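BRAMP domain protein (Streptomyces davawensis, PDB 5MLD) converts FMN to 8-demethyl-8-aminoriboflavin-5'-phosphate, replacing the C-8 methyl group with an amino group from glutamate on the way to the antibiotic roseoflavin. Local coordinates at the interface of chains A and B and the interface of chains A and C. Numbering follows the deposited sequence. Chains: chain A/B/C, BRAMP domain protein.

The two contacts bring chain A against two different copies in the homotetramer, and their C-alpha centres lie about 38 Å apart. They share no residues. Contact 1 is a small patch in which two proline rings of segment 156-158 in chain B meet a loop tyrosine, a serine and backbone carbonyls of chain A, with a bridging water. Contact 2 is charged: the segment beyond strand 226-230 reaches chain C just past its helix 98-107. Each interface is two-fold symmetric, so every contact recurs with the chains exchanged. The patches are parts of two separate two-fold interfaces that contribute to the homotetramer.

Contact 1: the interface of chains A and B. Residues chain A 154-155, 208; chain B 156-158.
A:Tyr208 brings the outer end of its phenol against two consecutive prolines of chain B, B:Pro157 and B:Pro158. From CB the ring is sent out beside the backbone N, with CG anti to the carbonyl carbon (chi1 -63°), and it points towards the partner chain. At one edge of the ring, CE2 lies 3.6 Å from B:Pro158 CD. At the other edge, CE1 is 4.0 Å from B:Pro157 CB. Between them CZ comes to 3.5 Å from B:Pro158 CD, and at the tip the phenol oxygen OH is 3.3 Å from B:Pro157 CB. Both pyrrolidines approach from the same side of the ring plane, B:Pro158 near CE2 and CZ, B:Pro157 near CZ and OH; their rigid carbon surfaces suit an aromatic partner. Tyrosine also adds a polar tip: OH hydrogen-bonds A:Ser155 OG at 2.8 Å, the serine oxygen lying at the ring edge in its plane. This link within chain A ties the loop to strand 154-155 and should help fix the ring. The same OG lies 3.2 Å from B:Pro158 CD, and a small serine probably suits so close an approach.

On the other flank, a water bridges the chains. It bonds the carbonyl oxygen O of A:Tyr154 at 2.7 Å. The same water lies 3.2 Å from the carbonyl oxygen O of B:Val156. The two prolines offer carbon surfaces and carbonyl oxygens but no backbone N-H. In the fold, strand 154-155 follows helix 138-152, A:Tyr208 sits in the loop between helices 183-205 and 212-220, and residues 156-158 lead towards strand 161-164.

Contact 2: the interface of chains A and C. Residues chain A 237, 239, 241; chain C 110-111.
C:Asp111 meets A:Arg239 and A:Lys241 in an intersubunit salt-bridge cluster of this flavodoxin-like SsuE-family enzyme. The aspartate loses 74 Å² of surface to chain A, and A:Arg239 loses 35 Å² to chain C. An acidic side chain is apt here, since one carboxylate oxygen, OD2, faces both basic groups. A nearly straight bond comes from A:Arg239 NH1, a terminal guanidinium nitrogen, which donates to C:Asp111 OD2 at 3.1 Å with 166° at the hydrogen. OD2 lies essentially in the guanidinium plane, at its edge, whereas the donor approaches from above the carboxylate plane. The two flat groups are steeply turned, 70° apart, so they make a one-oxygen contact instead of a paired, coplanar fork.

Arginine suits the place because its long chain has a methylene stretch as well as a charge. The bend at chi3 (-72°) turns the guanidinium at CD so that NH1 can reach OD2. The methylene carbon A:Arg239 CD is 3.6 Å from the main-chain oxygen O of C:Met110, so the arm packs along the backbone too; its closeness to the aspartate itself is doubtful.

A:Lys241 crosses the aspartate at about a right angle. Its ammonium nitrogen NZ forms a salt bridge to C:Asp111 OD2 at 3.1 Å, though as a hydrogen bond it is weak. Two positive groups around one oxygen would be expected to favour the charged carboxylate. The small methyl of A:Ala237 lies near the other carboxylate oxygen, with CB 4.0 Å from C:Asp111 OD1. Between the two basic residues in sequence stands A:Tyr240, an FMN-binding residue, so holding this segment against chain C may also help position that tyrosine.

Contact 1: the interface of chains A and B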
ATOM      1  N   TYR A 154     -13.805  14.780  -2.215  1.00 18.92           N
ATOM      2  CA  TYR A 154     -12.690  15.711  -2.322  1.00 17.67           C
ATOM      3  C   TYR A 154     -11.992  15.603  -3.668  1.00 19.70           C
ATOM      4  O   TYR A 154     -11.806  14.511  -4.208  1.00 21.37           O
ATOM      5  CB  TYR A 154     -11.666  15.463  -1.201  1.00 18.44           C
ATOM      6  CG  TYR A 154     -12.153  15.932   0.145  1.00 18.46           C
ATOM      7  CD1 TYR A 154     -11.963  17.249   0.548  1.00 15.69           C
ATOM      8  CD2 TYR A 154     -12.796  15.054   1.018  1.00 17.29           C
ATOM      9  CE1 TYR A 154     -12.424  17.692   1.772  1.00 16.48           C
ATOM     10  CE2 TYR A 154     -13.259  15.491   2.249  1.00 16.18           C
ATOM     11  CZ  TYR A 154     -13.069  16.819   2.612  1.00 15.59           C
ATOM     12  OH  TYR A 154     -13.530  17.270   3.827  1.00 19.79           O
ATOM     13  N   SER A 155     -11.585  16.752  -4.197  1.00 17.71           N
ATOM     14  CA  SER A 155     -10.705  16.820  -5.355  1.00 17.38           C
ATOM     15  C   SER A 155      -9.280  17.062  -4.885  1.00 19.15           C
ATOM     16  O   SER A 155      -9.047  17.771  -3.899  1.00 18.15           O
ATOM     17  CB  SER A 155     -11.123  17.943  -6.306  1.00 19.35           C
ATOM     18  OG  SER A 155     -12.438  17.727  -6.777  1.00 19.84           O
ATOM     19  N   TYR A 208     -18.832  20.930  -9.354  1.00 23.07           N
ATOM     20  CA  TYR A 208     -19.347  19.798 -10.116  1.00 21.03           C
ATOM     21  C   TYR A 208     -20.867  19.896 -10.163  1.00 26.93           C
ATOM     22  O   TYR A 208     -21.502  20.257  -9.167  1.00 24.36           O
ATOM     23  CB  TYR A 208     -18.919  18.459  -9.489  1.00 25.36           C
ATOM     24  CG  TYR A 208     -17.420  18.243  -9.474  1.00 24.41           C
ATOM     25  CD1 TYR A 208     -16.746  17.792 -10.608  1.00 26.29           C
ATOM     26  CD2 TYR A 208     -16.670  18.505  -8.330  1.00 22.32           C
ATOM     27  CE1 TYR A 208     -15.367  17.611 -10.600  1.00 23.15           C
ATOM     28  CE2 TYR A 208     -15.305  18.334  -8.314  1.00 19.30           C
ATOM     29  CZ  TYR A 208     -14.653  17.885  -9.438  1.00 23.18           C
ATOM     30  OH  TYR A 208     -13.282  17.721  -9.417  1.00 22.69           O
TER
ATOM     31  N   VAL B 156      -7.155  15.201  -9.716  1.00 18.28           N
ATOM     32  CA  VAL B 156      -7.973  14.014  -9.552  1.00 16.89           C
ATOM     33  C   VAL B 156      -9.311  14.437  -8.960  1.00 17.71           C
ATOM     34  O   VAL B 156      -9.351  14.999  -7.859  1.00 17.31           O
ATOM     35  CB  VAL B 156      -7.302  12.957  -8.655  1.00 23.46           C
ATOM     36  CG1 VAL B 156      -8.189  11.734  -8.561  1.00 19.39           C
ATOM     37  CG2 VAL B 156      -5.926  12.579  -9.204  1.00 22.60           C
ATOM     38  N   PRO B 157     -10.420  14.244  -9.653  1.00 19.45           N
ATOM     39  CA  PRO B 157     -11.720  14.635  -9.101  1.00 18.76           C
ATOM     40  C   PRO B 157     -12.199  13.592  -8.103  1.00 18.00           C
ATOM     41  O   PRO B 157     -11.589  12.518  -8.000  1.00 21.34           O
ATOM     42  CB  PRO B 157     -12.617  14.666 -10.351  1.00 18.69           C
ATOM     43  CG  PRO B 157     -12.059  13.564 -11.191  1.00 21.48           C
ATOM     44  CD  PRO B 157     -10.537  13.643 -10.995  1.00 18.06           C
ATOM     45  N   PRO B 158     -13.283  13.850  -7.359  1.00 18.17           N
ATOM     46  CA  PRO B 158     -13.860  12.792  -6.523  1.00 20.70           C
ATOM     47  C   PRO B 158     -14.332  11.623  -7.376  1.00 22.42           C
ATOM     48  O   PRO B 158     -14.724  11.793  -8.534  1.00 23.95           O
ATOM     49  CB  PRO B 158     -15.043  13.483  -5.841  1.00 23.88           C
ATOM     50  CG  PRO B 158     -15.409  14.606  -6.791  1.00 23.44           C
ATOM     51  CD  PRO B 158     -14.105  15.074  -7.347  1.00 20.59           C
TER
HETATM   52  O   HOH W   1      -9.996  12.894  -5.492  1.00 22.23           O

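Contact 2: the interface of chains A and C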
ATOM      1  N   ALA A 237      -5.530 -24.888  -5.337  1.00 35.47           N
ATOM      2  CA  ALA A 237      -4.769 -23.826  -5.980  1.00 35.58           C
ATOM      3  C   ALA A 237      -5.394 -22.462  -5.714  1.00 37.23           C
ATOM      4  O   ALA A 237      -6.620 -22.318  -5.614  1.00 36.51           O
ATOM      5  CB  ALA A 237      -4.674 -24.074  -7.489  1.00 32.80           C
ATOM      6  N   ARG A 239      -3.986 -19.787  -7.659  1.00 37.64           N
ATOM      7  CA  ARG A 239      -3.590 -19.020  -8.829  1.00 38.21           C
ATOM      8  C   ARG A 239      -4.817 -18.486  -9.563  1.00 31.44           C
ATOM      9  O   ARG A 239      -5.885 -19.103  -9.579  1.00 33.33           O
ATOM     10  CB  ARG A 239      -2.748 -19.876  -9.771  1.00 39.68           C
ATOM     11  CG  ARG A 239      -3.608 -20.657 -10.717  1.00 45.78           C
ATOM     12  CD  ARG A 239      -2.814 -21.271 -11.802  1.00 53.11           C
ATOM     13  NE  ARG A 239      -2.328 -20.310 -12.778  1.00 47.80           N
ATOM     14  CZ  ARG A 239      -2.101 -20.605 -14.054  1.00 55.87           C
ATOM     15  NH1 ARG A 239      -2.344 -21.830 -14.514  1.00 57.03           N
ATOM     16  NH2 ARG A 239      -1.650 -19.669 -14.875  1.00 51.68           N
ATOM     17  N   LYS A 241      -7.408 -17.376 -12.391  1.00 25.55           N
ATOM     18  CA  LYS A 241      -7.908 -17.793 -13.700  1.00 29.33           C
ATOM     19  C   LYS A 241      -9.120 -16.941 -14.058  1.00 27.09           C
ATOM     20  O   LYS A 241     -10.180 -17.069 -13.436  1.00 28.75           O
ATOM     21  CB  LYS A 241      -8.258 -19.282 -13.704  1.00 30.86           C
ATOM     22  CG  LYS A 241      -7.062 -20.194 -13.460  1.00 36.83           C
ATOM     23  CD  LYS A 241      -7.354 -21.626 -13.892  1.00 45.19           C
ATOM     24  CE  LYS A 241      -6.220 -22.580 -13.531  1.00 48.82           C
ATOM     25  NZ  LYS A 241      -6.225 -22.991 -12.092  1.00 50.00           N
TER
ATOM     26  N   MET C 110       2.559 -20.259 -12.078  1.00 38.63           N
ATOM     27  CA  MET C 110       2.687 -21.683 -11.821  1.00 45.29           C
ATOM     28  C   MET C 110       1.344 -22.246 -11.386  1.00 46.62           C
ATOM     29  O   MET C 110       0.586 -21.597 -10.659  1.00 44.76           O
ATOM     30  CB  MET C 110       3.756 -21.950 -10.762  1.00 40.46           C
ATOM     31  CG  MET C 110       5.169 -21.974 -11.334  1.00 46.12           C
ATOM     32  SD  MET C 110       6.398 -22.476 -10.123  1.00 43.44           S
ATOM     33  CE  MET C 110       5.771 -21.595  -8.686  1.00 38.76           C
ATOM     34  N   ASP C 111       1.036 -23.451 -11.863  1.00 48.37           N
ATOM     35  CA  ASP C 111      -0.214 -24.122 -11.537  1.00 46.63           C
ATOM     36  C   ASP C 111       0.043 -25.589 -11.211  1.00 47.87           C
ATOM     37  O   ASP C 111      -0.475 -26.495 -11.858  1.00 46.87           O
ATOM     38  CB  ASP C 111      -1.219 -24.049 -12.675  1.00 47.02           C
ATOM     39  CG  ASP C 111      -2.620 -24.376 -12.214  1.00 55.06           C
ATOM     40  OD1 ASP C 111      -2.778 -24.688 -11.010  1.00 55.05           O
ATOM     41  OD2 ASP C 111      -3.552 -24.303 -13.040  1.00 54.96           O
TER